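Local coordinates for protein UDP-4-amino-4,6-dideoxy-N-acetyl-beta-L-altrosamine transaminase (Helicobacter pylori, PDB 2FNU) that transfers an amino group from L-glutamate to a UDP-linked 4-keto sugar, the second step in making pseudaminic acid for flagellin modification, at residues N66-S71 / R121-V126; K183-A188 / L240-K245; T259-F264 / P272-L277. All coordinates share one frame; numbering follows the deposited sequence.

How the contacts relate
All three contacts follow one another along the chain, so none nests in or crosses another. Contact 1 joins the loop after helix 56-66 to strand 122-128 of the central sheet and closes a loop that includes strands 76-79 and 97-100. Contact 2 comes next. It ties the cofactor-lysine loop, between strands 174-178 and 191-195, to the end of helix 233-244. Helix 246-264 follows directly. Contact 3 closes a short connection, packing the end of this helix on the segment that starts at the end of strand 270-272. Contact 1 lies across the chain's centre from the other two. The centres of contacts 2 and 3 are about 25 Å apart.

Contact 1: N66-S71 / R121-V126; sequences NFSEFS and RTKAIV
Ser68 OG is held from two directions. Ser68 OG accepts a hydrogen bond from Lys123 NZ at 2.9 Å. Ser68 OG donates its own proton to Glu69 O, also at 2.9 Å, and this donor lies 23° from the carbonyl plane. One water completes the ring of polar groups. The water accepts from Lys123 NZ at 2.8 Å and donates to Glu69 O at 3.3 Å. The ammonium is thus tied both directly and through water to two neighbouring residues of the 66-71 loop, and the serine hydroxyl has its rotation fixed by a donor and an acceptor. The lysine chain makes its bend at chi2 (69°) and is otherwise extended, which carries NZ back to the serine. The approach is tight, with Ser68 CB only 3.4 Å from Lys123 CE.

The strand 122-128 belongs to the mixed seven-stranded sheet of the large domain in fold type I PLP-dependent aminotransferases. It runs between strands 76-79 and 150-154. The 66-71 segment leaves helix 56-66 and lays Phe67 against the sheet.

Beside the polar groups the contact is apolar. The Phe67 and Lys123 side chains run antiparallel alongside each other. Lys123 CG meets the edge of the ring, 3.7 Å from Phe67 CZ. Ala124 CB lies obliquely to the same ring, 4.1 Å from Phe67 CE1. Ser68 CB sits over one face near the rim. A chi1 of 81° turns the CE1-CZ side of the Phe67 ring to Lys123 and Ala124. The ring also touches Ser150 and Leu152 on the adjacent strand 150-154.

Contact 2: K183-A188 / L240-K245; sequences KPITTA and LSQLKK. With PMP (4'-deoxy-4'-aminopyridoxal-5'-phosphate), chain E.
The flat carboxamide of Gln242 meets the backbone of Thr186. Gln242 OE1 accepts a hydrogen bond from Thr186 N at 3.0 Å. The N-H comes in at a C=O...donor angle of 132° and is tilted 17° from the amide plane. Thr186 CG2 and Ile185 CA also touch OE1. At the other end NE2 donates to Asp15 OD2 and Cys10 O, so both ends of the amide are held and its rotation is fixed. Thr186 O is buried here without a polar partner, 3.6 Å from Gln242 CG.

Ile185 adds the apolar part. Ile185 CB lies 3.8 Å from Gln242 CB, and Ile185 CD1 reaches Leu243 CB at 4.0 Å. Thr186 OG1 accepts from Ala188 N at 2.8 Å, an ST turn, and is also hydrogen-bonded to Phe179 O. Leu28 of the second subunit packs on Thr186. Lys183, the cofactor-attachment lysine, is not linked here. Lys183 NZ donates to O3 of the PMP at 3.2 Å.

The contact thus anchors the loop just beyond the lysine, between strands 174-178 and 191-195, to the last turn of helix 233-244. Helices 13-23 and 32-45 pack on that helix.

Contact 3: T259-F264 / P272-L277; sequences TYDRIF and PLHPLL
The carboxylate of Asp261 meets the ring of Pro275, and the two side chains come from opposite directions. Asp261 OD1 lies 3.5 Å from Pro275 CD, and Asp261 CG lies 3.6 Å from Pro275 CG. This is van der Waals contact of a charged group with ring carbons, not a hydrogen bond. His274 lies beside the same carboxylate. The two side chains cross at about a right angle, with carboxylate and imidazole planes 41° apart. Asp261 OD2 points at the ring edge near CD2, but the modelled approach is too short to be sound, so its detail is doubtful. Asp261 OD1 also touches His274 CB at 3.6 Å.

One turn further along the helix, Phe264 CB packs on Pro272 CG at 3.9 Å. Asp261 and Phe264 are three residues apart, so they both turn to the 272-277 segment.

Polar partners outside the two segments lie next to these groups. Asp261 OD1 is hydrogen-bonded to Tyr286 OH, which probably steadies the carboxylate, and His274 NE2 has a weak hydrogen bond with Glu254 OE2, about two turns earlier on the same helix. His274 CG is anti to the backbone N (chi1 178°), and this sends the ring back along helix 246-264. The backbone behind it is a short 3-10 turn. Leu276 N hydrogen-bonds to Leu273 O at 3.0 Å and Leu277 N to His274 O at 3.2 Å.

Helix 246-264 is followed by a short connection into strand 270-272, and the 3-10 segment 274-276 packs back on the helix. Strand 286-290 lies alongside, with Tyr286 touching Phe264, Pro272 and His274, while helix 355-370 packs against Thr259 and Tyr260.

Contact 1: N66-S71 / R121-V126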
loop_
_atom_site.group_PDB
_atom_site.type_symbol
_atom_site.label_atom_id
_atom_site.label_comp_id
_atom_site.label_asym_id
_atom_site.label_seq_id
_atom_site.Cartn_x
_atom_site.Cartn_y
_atom_site.Cartn_z
ATOM N N ASN B 66 -14.202 -0.743 8.399
ATOM C CA ASN B 66 -14.676 0.466 9.083
ATOM C C ASN B 66 -16.150 0.819 8.904
ATOM O O ASN B 66 -16.677 1.638 9.673
ATOM C CB ASN B 66 -13.798 1.674 8.720
ATOM C CG ASN B 66 -12.403 1.563 9.308
ATOM O OD1 ASN B 66 -11.446 1.167 8.623
ATOM N ND2 ASN B 66 -12.278 1.889 10.577
ATOM N N PHE B 67 -16.826 0.224 7.918
ATOM C CA PHE B 67 -18.236 0.605 7.695
ATOM C C PHE B 67 -19.098 0.268 8.906
ATOM O O PHE B 67 -20.124 0.908 9.142
ATOM C CB PHE B 67 -18.790 0.004 6.386
ATOM C CG PHE B 67 -19.232 -1.429 6.502
ATOM C CD1 PHE B 67 -20.597 -1.751 6.584
ATOM C CD2 PHE B 67 -18.293 -2.466 6.482
ATOM C CE1 PHE B 67 -21.004 -3.080 6.696
ATOM C CE2 PHE B 67 -18.688 -3.792 6.579
ATOM C CZ PHE B 67 -20.062 -4.102 6.683
ATOM N N SER B 68 -18.638 -0.722 9.655
ATOM C CA SER B 68 -19.282 -1.187 10.884
ATOM C C SER B 68 -18.249 -1.847 11.760
ATOM O O SER B 68 -17.257 -2.396 11.259
ATOM C CB SER B 68 -20.350 -2.232 10.560
ATOM O OG SER B 68 -21.004 -2.642 11.759
ATOM N N GLU B 69 -18.467 -1.818 13.078
ATOM C CA GLU B 69 -17.725 -2.737 13.936
ATOM C C GLU B 69 -18.131 -4.165 13.576
ATOM O O GLU B 69 -19.278 -4.412 13.177
ATOM C CB GLU B 69 -17.994 -2.454 15.417
ATOM C CG GLU B 69 -17.485 -1.085 15.858
ATOM C CD GLU B 69 -17.169 -1.009 17.347
ATOM O OE1 GLU B 69 -17.784 -1.755 18.144
ATOM O OE2 GLU B 69 -16.296 -0.191 17.718
ATOM N N PHE B 70 -17.191 -5.096 13.685
ATOM C CA PHE B 70 -17.479 -6.491 13.387
ATOM C C PHE B 70 -18.249 -7.178 14.507
ATOM O O PHE B 70 -17.919 -7.012 15.690
ATOM C CB PHE B 70 -16.204 -7.277 13.099
ATOM C CG PHE B 70 -16.472 -8.693 12.705
ATOM C CD1 PHE B 70 -16.823 -9.012 11.395
ATOM C CD2 PHE B 70 -16.404 -9.716 13.648
ATOM C CE1 PHE B 70 -17.088 -10.309 11.028
ATOM C CE2 PHE B 70 -16.673 -11.037 13.281
ATOM C CZ PHE B 70 -17.010 -11.335 11.965
ATOM N N SER B 71 -19.253 -7.966 14.120
ATOM C CA SER B 71 -19.944 -8.873 15.042
ATOM C C SER B 71 -19.996 -10.261 14.428
ATOM O O SER B 71 -20.418 -10.419 13.274
ATOM C CB SER B 71 -21.374 -8.406 15.296
ATOM O OG SER B 71 -22.068 -9.376 16.069
ATOM N N ARG B 121 -27.856 -13.292 9.666
ATOM C CA ARG B 121 -26.412 -13.026 9.724
ATOM C C ARG B 121 -25.943 -12.017 8.672
ATOM O O ARG B 121 -24.786 -11.573 8.712
ATOM C CB ARG B 121 -25.643 -14.325 9.515
ATOM C CG ARG B 121 -25.848 -15.323 10.645
ATOM C CD ARG B 121 -24.946 -16.546 10.512
ATOM N NE ARG B 121 -24.956 -17.303 11.761
ATOM C CZ ARG B 121 -24.148 -17.074 12.795
ATOM N NH1 ARG B 121 -23.225 -16.121 12.741
ATOM N NH2 ARG B 121 -24.257 -17.815 13.889
ATOM N N THR B 122 -26.817 -11.662 7.737
ATOM C CA THR B 122 -26.407 -10.776 6.639
ATOM C C THR B 122 -26.126 -9.365 7.145
ATOM O O THR B 122 -26.945 -8.773 7.841
ATOM C CB THR B 122 -27.478 -10.731 5.529
ATOM O OG1 THR B 122 -27.900 -12.069 5.238
ATOM C CG2 THR B 122 -26.906 -10.089 4.245
ATOM N N LYS B 123 -24.974 -8.821 6.745
ATOM C CA LYS B 123 -24.545 -7.491 7.164
ATOM C C LYS B 123 -24.571 -6.461 6.025
ATOM O O LYS B 123 -24.841 -5.278 6.241
ATOM C CB LYS B 123 -23.123 -7.584 7.736
ATOM C CG LYS B 123 -22.604 -6.279 8.298
ATOM C CD LYS B 123 -23.361 -5.881 9.572
ATOM C CE LYS B 123 -22.843 -4.555 10.094
ATOM N NZ LYS B 123 -23.520 -4.128 11.354
ATOM N N ALA B 124 -24.278 -6.907 4.811
ATOM C CA ALA B 124 -24.133 -5.978 3.696
ATOM C C ALA B 124 -24.236 -6.716 2.384
ATOM O O ALA B 124 -24.178 -7.957 2.366
ATOM C CB ALA B 124 -22.749 -5.271 3.770
ATOM N N ILE B 125 -24.359 -5.942 1.305
ATOM C CA ILE B 125 -24.236 -6.477 -0.054
ATOM C C ILE B 125 -23.106 -5.704 -0.742
ATOM O O ILE B 125 -23.103 -4.472 -0.683
ATOM C CB ILE B 125 -25.552 -6.337 -0.849
ATOM C CG1 ILE B 125 -26.677 -7.093 -0.117
ATOM C CG2 ILE B 125 -25.376 -6.833 -2.300
ATOM C CD1 ILE B 125 -28.029 -7.038 -0.828
ATOM N N VAL B 126 -22.159 -6.417 -1.368
ATOM C CA VAL B 126 -21.101 -5.758 -2.152
ATOM C C VAL B 126 -21.308 -6.113 -3.627
ATOM O O VAL B 126 -21.142 -7.273 -4.008
ATOM C CB VAL B 126 -19.679 -6.217 -1.725
ATOM C CG1 VAL B 126 -18.614 -5.612 -2.672
ATOM C CG2 VAL B 126 -19.404 -5.826 -0.273
HETATM O O HOH W 1 -22.203 -5.906 13.069
#

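Contact 2: K183-A188 / L240-K245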
loop_
_atom_site.group_PDB
_atom_site.type_symbol
_atom_site.label_atom_id
_atom_site.label_comp_id
_atom_site.label_asym_id
_atom_site.label_seq_id
_atom_site.Cartn_x
_atom_site.Cartn_y
_atom_site.Cartn_z
ATOM N N LYS B 183 -6.406 0.863 -15.540
ATOM C CA LYS B 183 -7.773 1.300 -15.239
ATOM C C LYS B 183 -8.167 2.592 -15.970
ATOM O O LYS B 183 -7.336 3.190 -16.669
ATOM C CB LYS B 183 -7.957 1.430 -13.732
ATOM C CG LYS B 183 -7.965 0.076 -12.999
ATOM C CD LYS B 183 -9.236 -0.712 -13.248
ATOM C CE LYS B 183 -9.276 -1.963 -12.358
ATOM N NZ LYS B 183 -9.771 -3.140 -13.088
ATOM N N PRO B 184 -9.443 2.993 -15.873
ATOM C CA PRO B 184 -9.889 4.166 -16.643
ATOM C C PRO B 184 -8.995 5.401 -16.545
ATOM O O PRO B 184 -8.782 6.087 -17.550
ATOM C CB PRO B 184 -11.301 4.407 -16.104
ATOM C CG PRO B 184 -11.797 2.986 -15.864
ATOM C CD PRO B 184 -10.586 2.335 -15.195
ATOM N N ILE B 185 -8.499 5.693 -15.346
ATOM C CA ILE B 185 -7.364 6.620 -15.196
ATOM C C ILE B 185 -6.394 5.920 -14.273
ATOM O O ILE B 185 -6.784 4.989 -13.555
ATOM C CB ILE B 185 -7.725 8.008 -14.606
ATOM C CG1 ILE B 185 -8.251 7.880 -13.170
ATOM C CG2 ILE B 185 -8.659 8.781 -15.557
ATOM C CD1 ILE B 185 -8.365 9.239 -12.420
ATOM N N THR B 186 -5.148 6.383 -14.247
ATOM C CA THR B 186 -4.137 5.687 -13.454
ATOM C C THR B 186 -3.252 6.585 -12.601
ATOM O O THR B 186 -3.006 7.745 -12.938
ATOM C CB THR B 186 -3.229 4.809 -14.342
ATOM O OG1 THR B 186 -2.430 3.968 -13.505
ATOM C CG2 THR B 186 -2.287 5.673 -15.212
ATOM N N THR B 187 -2.791 6.011 -11.496
ATOM C CA THR B 187 -1.722 6.571 -10.670
ATOM C C THR B 187 -0.604 5.511 -10.523
ATOM O O THR B 187 0.147 5.541 -9.536
ATOM C CB THR B 187 -2.268 6.984 -9.278
ATOM O OG1 THR B 187 -2.803 5.837 -8.592
ATOM C CG2 THR B 187 -3.374 8.014 -9.442
ATOM N N ALA B 188 -0.522 4.595 -11.507
ATOM C CA ALA B 188 0.350 3.397 -11.530
ATOM C C ALA B 188 -0.180 2.279 -10.632
ATOM O O ALA B 188 -0.470 1.182 -11.109
ATOM C CB ALA B 188 1.824 3.735 -11.205
ATOM N N LEU B 240 -4.463 13.502 -10.561
ATOM C CA LEU B 240 -5.105 14.794 -10.834
ATOM C C LEU B 240 -5.059 15.099 -12.323
ATOM O O LEU B 240 -6.062 15.513 -12.913
ATOM C CB LEU B 240 -4.386 15.921 -10.096
ATOM C CG LEU B 240 -4.879 16.504 -8.786
ATOM C CD1 LEU B 240 -3.822 17.499 -8.313
ATOM C CD2 LEU B 240 -6.221 17.190 -8.973
ATOM N N SER B 241 -3.891 14.883 -12.932
ATOM C CA SER B 241 -3.693 15.217 -14.342
ATOM C C SER B 241 -4.516 14.299 -15.237
ATOM O O SER B 241 -5.142 14.747 -16.215
ATOM C CB SER B 241 -2.197 15.137 -14.694
ATOM O OG SER B 241 -1.980 15.541 -16.034
ATOM N N GLN B 242 -4.541 13.013 -14.900
ATOM C CA GLN B 242 -5.374 12.059 -15.627
ATOM C C GLN B 242 -6.873 12.361 -15.459
ATOM O O GLN B 242 -7.649 12.292 -16.425
ATOM C CB GLN B 242 -5.064 10.646 -15.116
ATOM C CG GLN B 242 -3.718 10.106 -15.613
ATOM C CD GLN B 242 -3.897 9.181 -16.789
ATOM O OE1 GLN B 242 -4.522 8.117 -16.669
ATOM N NE2 GLN B 242 -3.371 9.578 -17.963
ATOM N N LEU B 243 -7.287 12.699 -14.241
ATOM C CA LEU B 243 -8.705 12.960 -13.963
ATOM C C LEU B 243 -9.218 14.136 -14.790
ATOM O O LEU B 243 -10.367 14.121 -15.239
ATOM C CB LEU B 243 -8.941 13.215 -12.465
ATOM C CG LEU B 243 -10.395 13.433 -12.063
ATOM C CD1 LEU B 243 -11.262 12.207 -12.351
ATOM C CD2 LEU B 243 -10.432 13.767 -10.586
ATOM N N LYS B 244 -8.364 15.135 -15.011
ATOM C CA LYS B 244 -8.758 16.314 -15.807
ATOM C C LYS B 244 -9.175 15.936 -17.225
ATOM O O LYS B 244 -9.938 16.679 -17.864
ATOM C CB LYS B 244 -7.619 17.335 -15.865
ATOM C CG LYS B 244 -7.502 18.173 -14.598
ATOM C CD LYS B 244 -6.237 19.026 -14.584
ATOM C CE LYS B 244 -6.195 19.871 -13.303
ATOM N NZ LYS B 244 -4.835 20.340 -12.883
ATOM N N LYS B 245 -8.657 14.812 -17.730
ATOM C CA LYS B 245 -9.049 14.342 -19.065
ATOM C C LYS B 245 -9.820 13.028 -19.033
ATOM O O LYS B 245 -9.931 12.352 -20.063
ATOM C CB LYS B 245 -7.834 14.228 -20.004
ATOM C CG LYS B 245 -6.733 13.337 -19.507
ATOM C CD LYS B 245 -5.647 13.150 -20.560
ATOM C CE LYS B 245 -4.370 12.677 -19.901
ATOM N NZ LYS B 245 -3.641 13.808 -19.229
HETATM N N1 PMP E . -11.868 -4.944 -7.599
HETATM C C2 PMP E . -11.947 -5.147 -8.952
HETATM C C2A PMP E . -13.310 -5.335 -9.576
HETATM C C3 PMP E . -10.770 -5.162 -9.713
HETATM O O3 PMP E . -10.827 -5.329 -11.067
HETATM C C4 PMP E . -9.510 -4.994 -9.092
HETATM C C4A PMP E . -8.218 -5.093 -9.875
HETATM N N4A PMP E . -8.304 -6.035 -10.969
HETATM C C5 PMP E . -9.467 -4.727 -7.720
HETATM C C6 PMP E . -10.664 -4.649 -7.011
HETATM C C5A PMP E . -8.156 -4.494 -6.990
HETATM O O4P PMP E . -7.725 -3.188 -7.327
HETATM P P PMP E . -6.165 -2.796 -7.175
HETATM O O1P PMP E . -5.455 -3.463 -8.329
HETATM O O2P PMP E . -6.130 -1.305 -7.331
HETATM O O3P PMP E . -5.672 -3.236 -5.823
#

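Contact 3: T259-F264 / P272-L277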
loop_
_atom_site.group_PDB
_atom_site.type_symbol
_atom_site.label_atom_id
_atom_site.label_comp_id
_atom_site.label_asym_id
_atom_site.label_seq_id
_atom_site.Cartn_x
_atom_site.Cartn_y
_atom_site.Cartn_z
ATOM N N THR B 259 -16.554 0.971 -32.762
ATOM C CA THR B 259 -15.935 0.374 -33.955
ATOM C C THR B 259 -16.027 -1.147 -33.901
ATOM O O THR B 259 -16.429 -1.785 -34.874
ATOM C CB THR B 259 -14.486 0.845 -34.107
ATOM O OG1 THR B 259 -14.512 2.250 -34.353
ATOM C CG2 THR B 259 -13.789 0.154 -35.277
ATOM N N TYR B 260 -15.670 -1.745 -32.766
ATOM C CA TYR B 260 -15.909 -3.173 -32.629
ATOM C C TYR B 260 -17.378 -3.531 -32.891
ATOM O O TYR B 260 -17.668 -4.511 -33.580
ATOM C CB TYR B 260 -15.590 -3.608 -31.206
ATOM C CG TYR B 260 -14.138 -3.837 -30.838
ATOM C CD1 TYR B 260 -13.340 -4.739 -31.546
ATOM C CD2 TYR B 260 -13.587 -3.223 -29.709
ATOM C CE1 TYR B 260 -12.024 -5.001 -31.161
ATOM C CE2 TYR B 260 -12.258 -3.469 -29.328
ATOM C CZ TYR B 260 -11.492 -4.371 -30.054
ATOM O OH TYR B 260 -10.197 -4.651 -29.665
ATOM N N ASP B 261 -18.303 -2.763 -32.303
ATOM C CA ASP B 261 -19.741 -3.035 -32.473
ATOM C C ASP B 261 -20.090 -3.079 -33.964
ATOM O O ASP B 261 -20.805 -3.993 -34.410
ATOM C CB ASP B 261 -20.594 -1.966 -31.804
ATOM C CG ASP B 261 -20.568 -2.031 -30.280
ATOM O OD1 ASP B 261 -19.979 -2.956 -29.671
ATOM O OD2 ASP B 261 -21.179 -1.115 -29.689
ATOM N N ARG B 262 -19.585 -2.105 -34.727
ATOM C CA ARG B 262 -19.936 -2.050 -36.156
ATOM C C ARG B 262 -19.456 -3.306 -36.867
ATOM O O ARG B 262 -20.201 -3.918 -37.654
ATOM C CB ARG B 262 -19.347 -0.819 -36.840
ATOM C CG ARG B 262 -19.981 0.491 -36.428
ATOM C CD ARG B 262 -19.547 1.598 -37.383
ATOM N NE ARG B 262 -18.090 1.759 -37.471
ATOM C CZ ARG B 262 -17.352 2.436 -36.592
ATOM N NH1 ARG B 262 -17.929 3.012 -35.531
ATOM N NH2 ARG B 262 -16.031 2.540 -36.780
ATOM N N ILE B 263 -18.208 -3.698 -36.603
ATOM C CA ILE B 263 -17.619 -4.819 -37.323
ATOM C C ILE B 263 -18.210 -6.154 -36.870
ATOM O O ILE B 263 -18.358 -7.075 -37.685
ATOM C CB ILE B 263 -16.070 -4.795 -37.171
ATOM C CG1 ILE B 263 -15.525 -3.517 -37.840
ATOM C CG2 ILE B 263 -15.414 -6.046 -37.757
ATOM C CD1 ILE B 263 -14.079 -3.172 -37.511
ATOM N N PHE B 264 -18.569 -6.246 -35.584
ATOM C CA PHE B 264 -19.131 -7.462 -35.017
ATOM C C PHE B 264 -20.646 -7.603 -35.165
ATOM O O PHE B 264 -21.198 -8.638 -34.789
ATOM C CB PHE B 264 -18.798 -7.534 -33.510
ATOM C CG PHE B 264 -17.333 -7.695 -33.213
ATOM C CD1 PHE B 264 -16.468 -8.284 -34.131
ATOM C CD2 PHE B 264 -16.820 -7.283 -31.982
ATOM C CE1 PHE B 264 -15.106 -8.451 -33.844
ATOM C CE2 PHE B 264 -15.460 -7.449 -31.676
ATOM C CZ PHE B 264 -14.608 -8.037 -32.601
ATOM N N PRO B 272 -21.271 -9.237 -28.384
ATOM C CA PRO B 272 -20.647 -8.180 -27.598
ATOM C C PRO B 272 -21.656 -7.620 -26.596
ATOM O O PRO B 272 -22.863 -7.512 -26.890
ATOM C CB PRO B 272 -20.307 -7.104 -28.636
ATOM C CG PRO B 272 -20.519 -7.751 -29.971
ATOM C CD PRO B 272 -21.523 -8.814 -29.774
ATOM N N LEU B 273 -21.169 -7.223 -25.426
ATOM C CA LEU B 273 -22.054 -6.631 -24.425
ATOM C C LEU B 273 -22.277 -5.139 -24.664
ATOM O O LEU B 273 -23.292 -4.588 -24.235
ATOM C CB LEU B 273 -21.483 -6.835 -23.018
ATOM C CG LEU B 273 -21.476 -8.272 -22.481
ATOM C CD1 LEU B 273 -20.950 -8.281 -21.038
ATOM C CD2 LEU B 273 -22.877 -8.884 -22.536
ATOM N N HIS B 274 -21.343 -4.479 -25.350
ATOM C CA HIS B 274 -21.401 -3.009 -25.457
ATOM C C HIS B 274 -22.692 -2.427 -26.066
ATOM O O HIS B 274 -23.184 -1.406 -25.581
ATOM C CB HIS B 274 -20.118 -2.450 -26.104
ATOM C CG HIS B 274 -20.126 -0.966 -26.290
ATOM N ND1 HIS B 274 -19.729 -0.072 -25.317
ATOM C CD2 HIS B 274 -20.512 -0.220 -27.349
ATOM C CE1 HIS B 274 -19.860 1.163 -25.776
ATOM N NE2 HIS B 274 -20.329 1.096 -27.010
ATOM N N PRO B 275 -23.238 -3.054 -27.126
ATOM C CA PRO B 275 -24.490 -2.507 -27.682
ATOM C C PRO B 275 -25.685 -2.505 -26.733
ATOM O O PRO B 275 -26.694 -1.849 -27.042
ATOM C CB PRO B 275 -24.776 -3.423 -28.882
ATOM C CG PRO B 275 -23.421 -3.931 -29.280
ATOM C CD PRO B 275 -22.737 -4.176 -27.952
ATOM N N LEU B 276 -25.591 -3.223 -25.611
ATOM C CA LEU B 276 -26.720 -3.342 -24.694
ATOM C C LEU B 276 -26.738 -2.268 -23.605
ATOM O O LEU B 276 -27.665 -2.224 -22.789
ATOM C CB LEU B 276 -26.732 -4.734 -24.066
ATOM C CG LEU B 276 -26.692 -5.875 -25.092
ATOM C CD1 LEU B 276 -26.557 -7.215 -24.363
ATOM C CD2 LEU B 276 -27.912 -5.870 -26.046
ATOM N N LEU B 277 -25.721 -1.409 -23.579
ATOM C CA LEU B 277 -25.641 -0.373 -22.538
ATOM C C LEU B 277 -26.820 0.590 -22.624
ATOM O O LEU B 277 -27.242 0.966 -23.720
ATOM C CB LEU B 277 -24.349 0.423 -22.672
ATOM C CG LEU B 277 -23.025 -0.262 -22.337
ATOM C CD1 LEU B 277 -21.899 0.701 -22.661
ATOM C CD2 LEU B 277 -22.987 -0.649 -20.878
#